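Local structure of LEOA (Escherichia coli, 4AUR) at residues 80-85 and 96-101; 410-415 and 428-433. The protein probably hydrolyses GTP as a bacterial dynamin of enterotoxigenic Escherichia coli, perhaps acting on membranes as other dynamins do. One frame throughout, in Å; residues are numbered along the deposited sequence.

Contact 1: residues 80-85 and 96-101; sequences DMNISM and KPEGLP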
# COMPACT_ATOMS: atom_id res chain seq x y z
N ASP A 80 39.07 -0.74 46.56
CA ASP A 80 38.88 -2.15 46.20
C ASP A 80 38.85 -2.37 44.69
O ASP A 80 39.15 -3.47 44.20
CB ASP A 80 37.57 -2.68 46.78
CG ASP A 80 37.62 -2.83 48.26
OD1 ASP A 80 38.70 -2.63 48.84
OD2 ASP A 80 36.57 -3.14 48.85
N MSE A 81 38.46 -1.32 43.96
CA MSE A 81 38.55 -1.28 42.50
C MSE A 81 39.71 -0.39 42.13
O MSE A 81 39.61 0.42 41.22
CB MSE A 81 37.21 -0.86 41.89
CG MSE A 81 36.63 0.42 42.47
SE MSE A 81 34.86 0.82 41.68
CE MSE A 81 34.81 2.58 42.57
N ASN A 82 40.81 -0.55 42.87
CA ASN A 82 42.14 -0.01 42.55
C ASN A 82 42.17 1.20 41.62
O ASN A 82 42.76 1.18 40.54
CB ASN A 82 43.00 -1.16 41.99
CG ASN A 82 44.45 -0.77 41.78
OD1 ASN A 82 45.19 -0.52 42.74
ND2 ASN A 82 44.87 -0.73 40.52
N ILE A 83 41.51 2.27 42.07
CA ILE A 83 41.52 3.55 41.36
C ILE A 83 41.32 4.69 42.38
O ILE A 83 40.73 4.49 43.44
CB ILE A 83 40.46 3.56 40.20
CG1 ILE A 83 41.10 4.02 38.89
CG2 ILE A 83 39.22 4.38 40.56
CD1 ILE A 83 41.99 2.99 38.21
N SER A 84 41.84 5.87 42.05
CA SER A 84 41.87 7.01 42.97
C SER A 84 41.73 8.33 42.21
O SER A 84 42.51 8.62 41.32
CB SER A 84 43.17 6.99 43.77
OG SER A 84 43.63 8.30 44.06
N MSE A 85 40.75 9.13 42.59
CA MSE A 85 40.38 10.29 41.78
C MSE A 85 41.07 11.55 42.24
O MSE A 85 41.12 11.83 43.43
CB MSE A 85 38.85 10.41 41.81
CG MSE A 85 38.26 9.47 40.75
SE MSE A 85 36.33 9.76 40.45
CE MSE A 85 36.42 11.57 39.65
N LYS A 96 39.38 3.82 35.01
CA LYS A 96 38.97 2.52 34.50
C LYS A 96 39.09 1.49 35.64
O LYS A 96 40.05 0.71 35.71
CB LYS A 96 39.87 2.12 33.33
CG LYS A 96 39.53 2.79 32.00
CD LYS A 96 40.70 2.71 31.02
CE LYS A 96 40.26 2.95 29.58
NZ LYS A 96 39.34 1.89 29.06
N PRO A 97 38.13 1.52 36.57
CA PRO A 97 38.19 0.71 37.76
C PRO A 97 38.33 -0.77 37.47
O PRO A 97 37.91 -1.25 36.41
CB PRO A 97 36.86 1.00 38.44
CG PRO A 97 35.95 1.39 37.34
CD PRO A 97 36.85 2.24 36.50
N GLU A 98 38.89 -1.50 38.44
CA GLU A 98 39.27 -2.90 38.24
C GLU A 98 38.48 -3.77 39.20
O GLU A 98 37.78 -3.27 40.06
CB GLU A 98 40.78 -3.06 38.43
CG GLU A 98 41.60 -2.44 37.30
CD GLU A 98 43.09 -2.34 37.60
OE1 GLU A 98 43.56 -2.99 38.57
OE2 GLU A 98 43.81 -1.62 36.86
N GLY A 99 38.56 -5.07 39.01
CA GLY A 99 37.87 -6.00 39.87
C GLY A 99 36.37 -5.83 39.87
O GLY A 99 35.70 -6.21 40.83
N LEU A 100 35.83 -5.27 38.79
CA LEU A 100 34.39 -5.12 38.61
C LEU A 100 33.93 -6.20 37.63
O LEU A 100 34.77 -6.75 36.92
CB LEU A 100 34.07 -3.74 38.03
CG LEU A 100 33.93 -2.58 39.00
CD1 LEU A 100 34.04 -1.27 38.24
CD2 LEU A 100 32.61 -2.65 39.74
N PRO A 101 32.61 -6.47 37.56
CA PRO A 101 32.17 -7.58 36.70
C PRO A 101 32.59 -7.38 35.24
O PRO A 101 33.05 -8.32 34.59
CB PRO A 101 30.63 -7.57 36.84
CG PRO A 101 30.32 -6.63 37.96
CD PRO A 101 31.47 -5.67 38.03

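Contact 2: residues 410-415 and 428-433; sequences LGEGAF and ISPATL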
# COMPACT_ATOMS: atom_id res chain seq x y z
N LEU A 410 -2.20 8.64 -8.23
CA LEU A 410 -1.01 8.15 -7.54
C LEU A 410 0.10 9.18 -7.59
O LEU A 410 0.88 9.27 -6.65
CB LEU A 410 -0.54 6.84 -8.15
CG LEU A 410 -1.53 5.68 -8.00
CD1 LEU A 410 -0.92 4.38 -8.50
CD2 LEU A 410 -2.03 5.51 -6.57
N GLY A 411 0.17 9.95 -8.68
CA GLY A 411 1.27 10.89 -8.91
C GLY A 411 2.21 10.25 -9.90
O GLY A 411 2.27 9.04 -9.97
N GLU A 412 2.97 11.03 -10.66
CA GLU A 412 3.75 10.40 -11.73
C GLU A 412 5.00 9.72 -11.19
O GLU A 412 5.60 8.92 -11.89
CB GLU A 412 4.12 11.38 -12.84
CG GLU A 412 3.72 10.93 -14.25
CD GLU A 412 4.53 9.75 -14.79
OE1 GLU A 412 5.59 9.96 -15.45
OE2 GLU A 412 4.08 8.61 -14.59
N GLY A 413 5.37 10.02 -9.95
CA GLY A 413 6.54 9.43 -9.32
C GLY A 413 6.24 8.42 -8.23
O GLY A 413 7.09 8.10 -7.40
N ALA A 414 5.03 7.88 -8.24
CA ALA A 414 4.60 7.03 -7.14
C ALA A 414 5.41 5.75 -7.03
O ALA A 414 5.60 5.24 -5.92
CB ALA A 414 3.12 6.74 -7.26
N PHE A 415 5.92 5.24 -8.14
CA PHE A 415 6.70 3.99 -8.13
C PHE A 415 8.21 4.17 -8.19
O PHE A 415 8.93 3.20 -8.42
CB PHE A 415 6.32 3.11 -9.31
CG PHE A 415 4.86 2.81 -9.41
CD1 PHE A 415 4.05 2.74 -8.27
CD2 PHE A 415 4.29 2.58 -10.65
CE1 PHE A 415 2.70 2.45 -8.40
CE2 PHE A 415 2.96 2.28 -10.77
CZ PHE A 415 2.16 2.21 -9.64
N ILE A 428 8.80 1.99 -16.04
CA ILE A 428 7.38 1.82 -15.94
C ILE A 428 6.91 2.90 -14.97
O ILE A 428 7.61 3.24 -14.01
CB ILE A 428 7.06 0.42 -15.36
CG1 ILE A 428 7.59 -0.69 -16.27
CG2 ILE A 428 5.57 0.17 -15.20
CD1 ILE A 428 7.32 -2.09 -15.73
N SER A 429 5.73 3.45 -15.22
CA SER A 429 5.17 4.51 -14.38
C SER A 429 3.65 4.50 -14.45
O SER A 429 3.06 3.85 -15.32
CB SER A 429 5.70 5.86 -14.86
OG SER A 429 5.14 6.24 -16.13
N PRO A 430 2.99 5.21 -13.54
CA PRO A 430 1.56 5.28 -13.71
C PRO A 430 1.16 5.69 -15.10
O PRO A 430 0.17 5.16 -15.63
CB PRO A 430 1.15 6.34 -12.72
CG PRO A 430 2.13 6.18 -11.63
CD PRO A 430 3.42 5.80 -12.28
N ALA A 431 1.92 6.59 -15.71
CA ALA A 431 1.56 7.08 -17.02
C ALA A 431 1.84 6.06 -18.11
O ALA A 431 1.17 6.10 -19.14
CB ALA A 431 2.21 8.41 -17.32
N THR A 432 2.81 5.15 -17.92
CA THR A 432 3.05 4.16 -18.97
C THR A 432 1.93 3.17 -18.97
O THR A 432 1.56 2.68 -20.03
CB THR A 432 4.40 3.42 -18.90
OG1 THR A 432 4.48 2.56 -17.75
CG2 THR A 432 5.56 4.40 -18.91
N LEU A 433 1.39 2.88 -17.79
CA LEU A 433 0.38 1.87 -17.64
C LEU A 433 -0.93 2.50 -18.00
O LEU A 433 -1.78 1.86 -18.57
CB LEU A 433 0.30 1.37 -16.20
CG LEU A 433 1.49 0.66 -15.54
CD1 LEU A 433 1.49 0.83 -14.03
CD2 LEU A 433 1.48 -0.80 -15.92

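Contact 1: residues 80-85 and 96-101
M81 and E98 bring the two loops together, their CA atoms 4.6 Å apart, and the contact divides into polar links and an apolar patch. The backbone link is a weak hydrogen bond from E98 N to M81 O, long at 3.5 Å but nearly straight at 168°. A CA-H...O contact joins M81 CA to E98 O at 3.2 Å. Both backbone contacts involve M81 and E98, a pairing local to one residue on each loop. The side-chain link is a hydrogen bond from N82 ND2 to E98 OE1, 3.3 Å. N82 CG stands anti to its backbone N (chi1 -173°), and the two side chains run alongside each other with their ends in the same direction. The donor meets OE1 from above the carboxylate plane, 57° out of it, and the acceptor is also tilted from the amide plane.

The apolar patch is built around selenomethionine M81, whose chain is extended beyond CG and runs alongside the P97 ring. Its SE lies 3.8 Å from P97 CB and 4.1 Å from L100 CD1, bridging the two residues. P97 also packs on C104 and I106 of strand 104-108, next to the outermost strand 93-95 in the sheet. Separately, I83 CD1 makes a van der Waals contact with K96 O at 3.9 Å.

With a weak backbone bond and a tilted side-chain bond between exposed N82 and E98, the chemistry is consistent with the apolar packing of buried M81 and P97 contributing much of the cohesion between these loops.

Contact 2: residues 410-415 and 428-433
A capping box opens helix 430-447, and contact 2 joins this N-terminus to the type I turn G411-A414 that follows helix 368-408. S429 is the N-cap: its OG accepts from T432 N at 3.1 Å, while S429 N donates to T432 OG1 at 3.0 Å with an angle of 170°. From the turn, the E412 side chain, bent at chi2 (-71°), brings one carboxylate oxygen to the cap. OE2 accepts from S429 OG at 3.0 Å through its syn lone pair and from A431 N at 3.2 Å, the latter donor lying above the carboxylate plane. Two donors thus grip a single oxygen, and the helix N-terminus would probably favour the charged form of E412.

Next to this polar cluster, P430 CG lies 3.3 Å from G411 O and sits over one face of the F415 ring, while P430 CD comes within 3.7 Å of F415 CD2; the two side chains run antiparallel past one another. F415 also packs on L296 of helix 275-343. At the edge of the same ring, near its plane, L433 CD1 lies 3.9 Å from F415 CE2.

Contact 1 closes before contact 2 opens along the chain; the first lies in the GTPase head and the second in the helical region. Their centres are 64 Å apart and their nearest atoms about 48 Å, so they do not touch. Contact 1 joins loops flanking strand 93-95, an outermost strand of the mixed sheet, its centre about 56 Å from the centre of the chain. The centre of contact 2 is about 14 Å from it, where helix 368-408 gives way to helix 430-447 beside helices 275-343 and 547-567. They share no helix or strand. This separation fits the elongated dynamin plan, a GTPase head joined to a long helical region.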